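Long-range contact in halocarboxylic acid dehalogenase DehI (Pseudomonas putida, PDB 3BJX), which probably hydrolyses the carbon-halogen bond of short alpha-haloacids, releasing halide and the corresponding hydroxy acid: residues A51-Y63 / E269-F283. Sequence-based numbering, arbitrary orientation.
Sequences AFGCRVLATFPGY and ELAGLTGVLFMYQRF. With SO4 (sulfate ion), chain E.
A sulfate ion, probably from the crystallisation liquor, touches both Phe52 and Phe283: its O3 takes a short, nearly straight hydrogen bond from Phe52 N (2.6 Å, 172°) at the start of helix 52-57, while O4 meets the edge of the Phe283 ring. Ser203 and Trp49 also donate to the ion, making an anion site that the helix end would be expected to favour. The Phe52 ring swings away from its own N (chi1 -175°), which brings one face to the edge of Tyr280 in a T-shaped pair, while the Phe52 edge turns toward the face of Phe283 in an offset one. Tyr280 OH stands 3.1 Å above the centre of the Phe52 ring, brushes Val56 CG2 and is hydrogen-bonded to His199 NE2. The Tyr280 ring lies flat under the backbone of Gly53, whose CA sits 3.3 Å from the ring centroid in a CH-pi contact. A leucine in place of Tyr280 would probably cost His199 its hydroxyl partner and leave gaps beneath Phe52 and Gly53. Further along, Leu57 CD2 touches both Leu273 CD1 (3.6 Å) and Val276 CG1 (3.7 Å). Leu273 CD2 sits over the Tyr63 ring in a CH-pi contact, 3.8 Å from its centroid; Tyr63 OH, beside Leu277 CD1, is buried without a polar partner in the model. Phe60 CE1 packs against helix backbone, 3.4 Å from Glu269 O, and Leu273 CB lies over that ring toward its rim. The two helical segments run antiparallel (173°), their axes 10.5 Å apart. Helix 112-143 packs on Tyr63, Leu273 and Leu277, helix 32-45 on Ala58, and Asn268 and Ala271 of the second subunit reach Phe60 and Val276, so this packing of helix and turn on a long helix reaches into the dimer interface.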
loop_
_atom_site.group_PDB
_atom_site.type_symbol
_atom_site.label_atom_id
_atom_site.label_comp_id
_atom_site.label_asym_id
_atom_site.label_seq_id
_atom_site.Cartn_x
_atom_site.Cartn_y
_atom_site.Cartn_z
ATOM N N ALA A 51 -1.911 17.318 -4.557
ATOM C CA ALA A 51 -1.619 15.928 -4.857
ATOM C C ALA A 51 -2.896 15.115 -4.843
ATOM O O ALA A 51 -3.759 15.341 -3.982
ATOM C CB ALA A 51 -0.644 15.359 -3.876
ATOM N N PHE A 52 -3.022 14.214 -5.821
ATOM C CA PHE A 52 -4.061 13.187 -5.850
ATOM C C PHE A 52 -4.280 12.582 -4.439
ATOM O O PHE A 52 -5.419 12.435 -3.987
ATOM C CB PHE A 52 -3.650 12.106 -6.885
ATOM C CG PHE A 52 -4.683 11.007 -7.128
ATOM C CD1 PHE A 52 -6.039 11.209 -6.910
ATOM C CD2 PHE A 52 -4.266 9.767 -7.647
ATOM C CE1 PHE A 52 -6.960 10.182 -7.163
ATOM C CE2 PHE A 52 -5.175 8.751 -7.922
ATOM C CZ PHE A 52 -6.525 8.958 -7.680
ATOM N N GLY A 53 -3.191 12.258 -3.742
ATOM C CA GLY A 53 -3.266 11.682 -2.408
ATOM C C GLY A 53 -3.965 12.574 -1.404
ATOM O O GLY A 53 -4.728 12.099 -0.556
ATOM N N CYS A 54 -3.698 13.873 -1.487
ATOM C CA CYS A 54 -4.397 14.843 -0.628
ATOM C C CYS A 54 -5.876 14.944 -0.964
ATOM O O CYS A 54 -6.698 15.012 -0.065
ATOM C CB CYS A 54 -3.754 16.211 -0.720
ATOM S SG CYS A 54 -2.171 16.225 0.067
ATOM N N ARG A 55 -6.198 14.940 -2.255
ATOM C CA ARG A 55 -7.580 15.036 -2.718
ATOM C C ARG A 55 -8.439 13.848 -2.273
ATOM O O ARG A 55 -9.655 14.006 -2.040
ATOM C CB ARG A 55 -7.641 15.213 -4.249
ATOM C CG ARG A 55 -6.745 16.346 -4.753
ATOM C CD ARG A 55 -7.108 16.791 -6.160
ATOM N NE ARG A 55 -7.051 15.736 -7.179
ATOM C CZ ARG A 55 -6.046 15.550 -8.038
ATOM N NH1 ARG A 55 -4.958 16.308 -7.995
ATOM N NH2 ARG A 55 -6.122 14.568 -8.946
ATOM N N VAL A 56 -7.813 12.676 -2.164
ATOM C CA VAL A 56 -8.458 11.507 -1.579
ATOM C C VAL A 56 -8.636 11.644 -0.062
ATOM O O VAL A 56 -9.663 11.234 0.477
ATOM C CB VAL A 56 -7.704 10.192 -1.939
ATOM C CG1 VAL A 56 -8.301 8.998 -1.206
ATOM C CG2 VAL A 56 -7.732 9.977 -3.476
ATOM N N LEU A 57 -7.638 12.233 0.600
ATOM C CA LEU A 57 -7.633 12.448 2.059
ATOM C C LEU A 57 -8.660 13.480 2.442
ATOM O O LEU A 57 -9.233 13.423 3.527
ATOM C CB LEU A 57 -6.260 12.936 2.545
ATOM C CG LEU A 57 -5.064 11.997 2.440
ATOM C CD1 LEU A 57 -3.752 12.729 2.859
ATOM C CD2 LEU A 57 -5.290 10.701 3.254
ATOM N N ALA A 58 -8.862 14.433 1.535
ATOM C CA ALA A 58 -9.918 15.425 1.619
ATOM C C ALA A 58 -11.324 14.824 1.748
ATOM O O ALA A 58 -12.250 15.526 2.165
ATOM C CB ALA A 58 -9.857 16.341 0.394
ATOM N N THR A 59 -11.489 13.549 1.387
ATOM C CA THR A 59 -12.801 12.867 1.507
ATOM C C THR A 59 -13.054 12.246 2.900
ATOM O O THR A 59 -14.140 11.712 3.148
ATOM C CB THR A 59 -13.017 11.782 0.417
ATOM O OG1 THR A 59 -12.248 10.628 0.744
ATOM C CG2 THR A 59 -12.591 12.268 -0.928
ATOM N N PHE A 60 -12.061 12.326 3.789
ATOM C CA PHE A 60 -12.172 11.869 5.185
ATOM C C PHE A 60 -12.547 13.052 6.080
ATOM O O PHE A 60 -11.820 14.041 6.129
ATOM C CB PHE A 60 -10.848 11.255 5.671
ATOM C CG PHE A 60 -10.505 9.929 5.028
ATOM C CD1 PHE A 60 -10.883 8.726 5.632
ATOM C CD2 PHE A 60 -9.807 9.879 3.831
ATOM C CE1 PHE A 60 -10.587 7.495 5.034
ATOM C CE2 PHE A 60 -9.504 8.655 3.227
ATOM C CZ PHE A 60 -9.887 7.460 3.836
ATOM N N PRO A 61 -13.681 12.969 6.800
ATOM C CA PRO A 61 -14.129 14.155 7.549
ATOM C C PRO A 61 -13.092 14.701 8.531
ATOM O O PRO A 61 -12.579 13.966 9.367
ATOM C CB PRO A 61 -15.369 13.656 8.292
ATOM C CG PRO A 61 -15.874 12.528 7.437
ATOM C CD PRO A 61 -14.615 11.839 6.956
ATOM N N GLY A 62 -12.780 15.985 8.377
ATOM C CA GLY A 62 -11.930 16.753 9.277
ATOM C C GLY A 62 -10.422 16.584 9.122
ATOM O O GLY A 62 -9.644 17.421 9.604
ATOM N N TYR A 63 -10.009 15.501 8.470
ATOM C CA TYR A 63 -8.619 15.070 8.558
ATOM C C TYR A 63 -7.611 16.055 8.010
ATOM O O TYR A 63 -6.733 16.511 8.743
ATOM C CB TYR A 63 -8.390 13.675 7.942
ATOM C CG TYR A 63 -6.937 13.264 8.009
ATOM C CD1 TYR A 63 -6.282 13.120 9.248
ATOM C CD2 TYR A 63 -6.204 13.044 6.844
ATOM C CE1 TYR A 63 -4.929 12.762 9.323
ATOM C CE2 TYR A 63 -4.854 12.698 6.903
ATOM C CZ TYR A 63 -4.221 12.552 8.142
ATOM O OH TYR A 63 -2.882 12.206 8.180
ATOM N N GLU A 269 -13.021 4.677 9.303
ATOM C CA GLU A 269 -12.331 5.792 8.639
ATOM C C GLU A 269 -10.834 5.800 8.941
ATOM O O GLU A 269 -10.025 6.096 8.069
ATOM C CB GLU A 269 -12.954 7.128 9.037
ATOM C CG GLU A 269 -14.240 7.418 8.279
ATOM C CD GLU A 269 -15.096 8.482 8.923
ATOM O OE1 GLU A 269 -14.848 8.847 10.080
ATOM O OE2 GLU A 269 -16.038 8.961 8.273
ATOM N N LEU A 270 -10.487 5.461 10.178
ATOM C CA LEU A 270 -9.102 5.449 10.639
ATOM C C LEU A 270 -8.302 4.311 10.021
ATOM O O LEU A 270 -7.083 4.442 9.799
ATOM C CB LEU A 270 -9.071 5.327 12.163
ATOM C CG LEU A 270 -9.614 6.526 12.951
ATOM C CD1 LEU A 270 -9.876 6.094 14.365
ATOM C CD2 LEU A 270 -8.634 7.683 12.922
ATOM N N ALA A 271 -8.994 3.203 9.760
ATOM C CA ALA A 271 -8.454 2.066 9.049
ATOM C C ALA A 271 -8.242 2.393 7.567
ATOM O O ALA A 271 -7.262 1.948 6.967
ATOM C CB ALA A 271 -9.396 0.857 9.207
ATOM N N GLY A 272 -9.180 3.148 6.980
ATOM C CA GLY A 272 -9.154 3.487 5.546
ATOM C C GLY A 272 -8.100 4.543 5.306
ATOM O O GLY A 272 -7.322 4.471 4.361
ATOM N N LEU A 273 -8.086 5.524 6.191
ATOM C CA LEU A 273 -7.054 6.536 6.245
ATOM C C LEU A 273 -5.617 5.938 6.366
ATOM O O LEU A 273 -4.691 6.381 5.664
ATOM C CB LEU A 273 -7.353 7.447 7.435
ATOM C CG LEU A 273 -6.399 8.591 7.691
ATOM C CD1 LEU A 273 -6.303 9.419 6.434
ATOM C CD2 LEU A 273 -6.940 9.419 8.877
ATOM N N THR A 274 -5.451 4.961 7.257
ATOM C CA THR A 274 -4.164 4.275 7.431
ATOM C C THR A 274 -3.748 3.607 6.137
ATOM O O THR A 274 -2.589 3.741 5.735
ATOM C CB THR A 274 -4.211 3.190 8.534
ATOM O OG1 THR A 274 -4.556 3.790 9.783
ATOM C CG2 THR A 274 -2.874 2.456 8.667
ATOM N N GLY A 275 -4.684 2.891 5.510
ATOM C CA GLY A 275 -4.451 2.161 4.255
ATOM C C GLY A 275 -4.192 3.101 3.092
ATOM O O GLY A 275 -3.379 2.814 2.224
ATOM N N VAL A 276 -4.869 4.239 3.094
ATOM C CA VAL A 276 -4.716 5.250 2.044
ATOM C C VAL A 276 -3.320 5.895 2.088
ATOM O O VAL A 276 -2.661 6.042 1.052
ATOM C CB VAL A 276 -5.848 6.314 2.132
ATOM C CG1 VAL A 276 -5.532 7.546 1.313
ATOM C CG2 VAL A 276 -7.147 5.731 1.651
ATOM N N LEU A 277 -2.865 6.225 3.295
ATOM C CA LEU A 277 -1.523 6.790 3.515
ATOM C C LEU A 277 -0.402 5.827 3.135
ATOM O O LEU A 277 0.536 6.219 2.435
ATOM C CB LEU A 277 -1.366 7.284 4.956
ATOM C CG LEU A 277 -2.147 8.584 5.213
ATOM C CD1 LEU A 277 -2.519 8.709 6.677
ATOM C CD2 LEU A 277 -1.385 9.838 4.685
ATOM N N PHE A 278 -0.524 4.582 3.577
ATOM C CA PHE A 278 0.361 3.498 3.159
ATOM C C PHE A 278 0.493 3.445 1.643
ATOM O O PHE A 278 1.583 3.578 1.104
ATOM C CB PHE A 278 -0.198 2.172 3.639
ATOM C CG PHE A 278 0.720 1.012 3.422
ATOM C CD1 PHE A 278 1.635 0.651 4.408
ATOM C CD2 PHE A 278 0.665 0.265 2.239
ATOM C CE1 PHE A 278 2.472 -0.414 4.216
ATOM C CE2 PHE A 278 1.503 -0.823 2.046
ATOM C CZ PHE A 278 2.408 -1.161 3.043
HETATM N N MSE A 279 -0.631 3.256 0.967
HETATM C CA MSE A 279 -0.673 3.247 -0.488
HETATM C C MSE A 279 -0.026 4.459 -1.175
HETATM O O MSE A 279 0.632 4.314 -2.200
HETATM C CB MSE A 279 -2.127 3.141 -0.931
HETATM C CG MSE A 279 -2.291 2.977 -2.408
HETATM SE SE MSE A 279 -4.103 2.469 -2.820
HETATM C CE MSE A 279 -5.048 4.160 -2.370
ATOM N N TYR A 280 -0.257 5.655 -0.645
ATOM C CA TYR A 280 0.278 6.855 -1.287
ATOM C C TYR A 280 1.787 7.072 -1.080
ATOM O O TYR A 280 2.419 7.692 -1.911
ATOM C CB TYR A 280 -0.563 8.124 -1.016
ATOM C CG TYR A 280 -1.717 8.284 -1.985
ATOM C CD1 TYR A 280 -1.500 8.673 -3.317
ATOM C CD2 TYR A 280 -3.028 8.026 -1.580
ATOM C CE1 TYR A 280 -2.567 8.791 -4.210
ATOM C CE2 TYR A 280 -4.095 8.154 -2.460
ATOM C CZ TYR A 280 -3.859 8.529 -3.763
ATOM O OH TYR A 280 -4.938 8.658 -4.610
ATOM N N GLN A 281 2.372 6.535 -0.007
ATOM C CA GLN A 281 3.851 6.467 0.088
ATOM C C GLN A 281 4.454 5.822 -1.164
ATOM O O GLN A 281 5.374 6.369 -1.769
ATOM C CB GLN A 281 4.302 5.699 1.329
ATOM C CG GLN A 281 3.843 6.273 2.652
ATOM C CD GLN A 281 4.377 5.506 3.828
ATOM O OE1 GLN A 281 3.682 4.675 4.429
ATOM N NE2 GLN A 281 5.605 5.774 4.180
ATOM N N ARG A 282 3.906 4.671 -1.558
ATOM C CA ARG A 282 4.427 3.894 -2.687
ATOM C C ARG A 282 4.033 4.511 -4.020
ATOM O O ARG A 282 4.803 4.454 -4.981
ATOM C CB ARG A 282 3.932 2.440 -2.629
ATOM C CG ARG A 282 4.629 1.557 -1.638
ATOM C CD ARG A 282 4.143 1.763 -0.215
ATOM N NE ARG A 282 4.880 0.909 0.707
ATOM C CZ ARG A 282 4.881 1.049 2.024
ATOM N NH1 ARG A 282 4.126 1.982 2.601
ATOM N NH2 ARG A 282 5.608 0.220 2.769
ATOM N N PHE A 283 2.841 5.099 -4.067
ATOM C CA PHE A 283 2.302 5.693 -5.283
ATOM C C PHE A 283 3.148 6.876 -5.704
ATOM O O PHE A 283 3.606 6.940 -6.867
ATOM C CB PHE A 283 0.825 6.075 -5.091
ATOM C CG PHE A 283 0.180 6.722 -6.308
ATOM C CD1 PHE A 283 -0.640 5.985 -7.149
ATOM C CD2 PHE A 283 0.385 8.067 -6.598
ATOM C CE1 PHE A 283 -1.239 6.557 -8.259
ATOM C CE2 PHE A 283 -0.212 8.662 -7.712
ATOM C CZ PHE A 283 -1.020 7.899 -8.542
HETATM S S SO4 E . 0.019 13.381 -7.614
HETATM O O1 SO4 E . 1.121 14.056 -8.327
HETATM O O2 SO4 E . 0.402 13.142 -6.222
HETATM O O3 SO4 E . -1.154 14.242 -7.648
HETATM O O4 SO4 E . -0.323 12.096 -8.225
#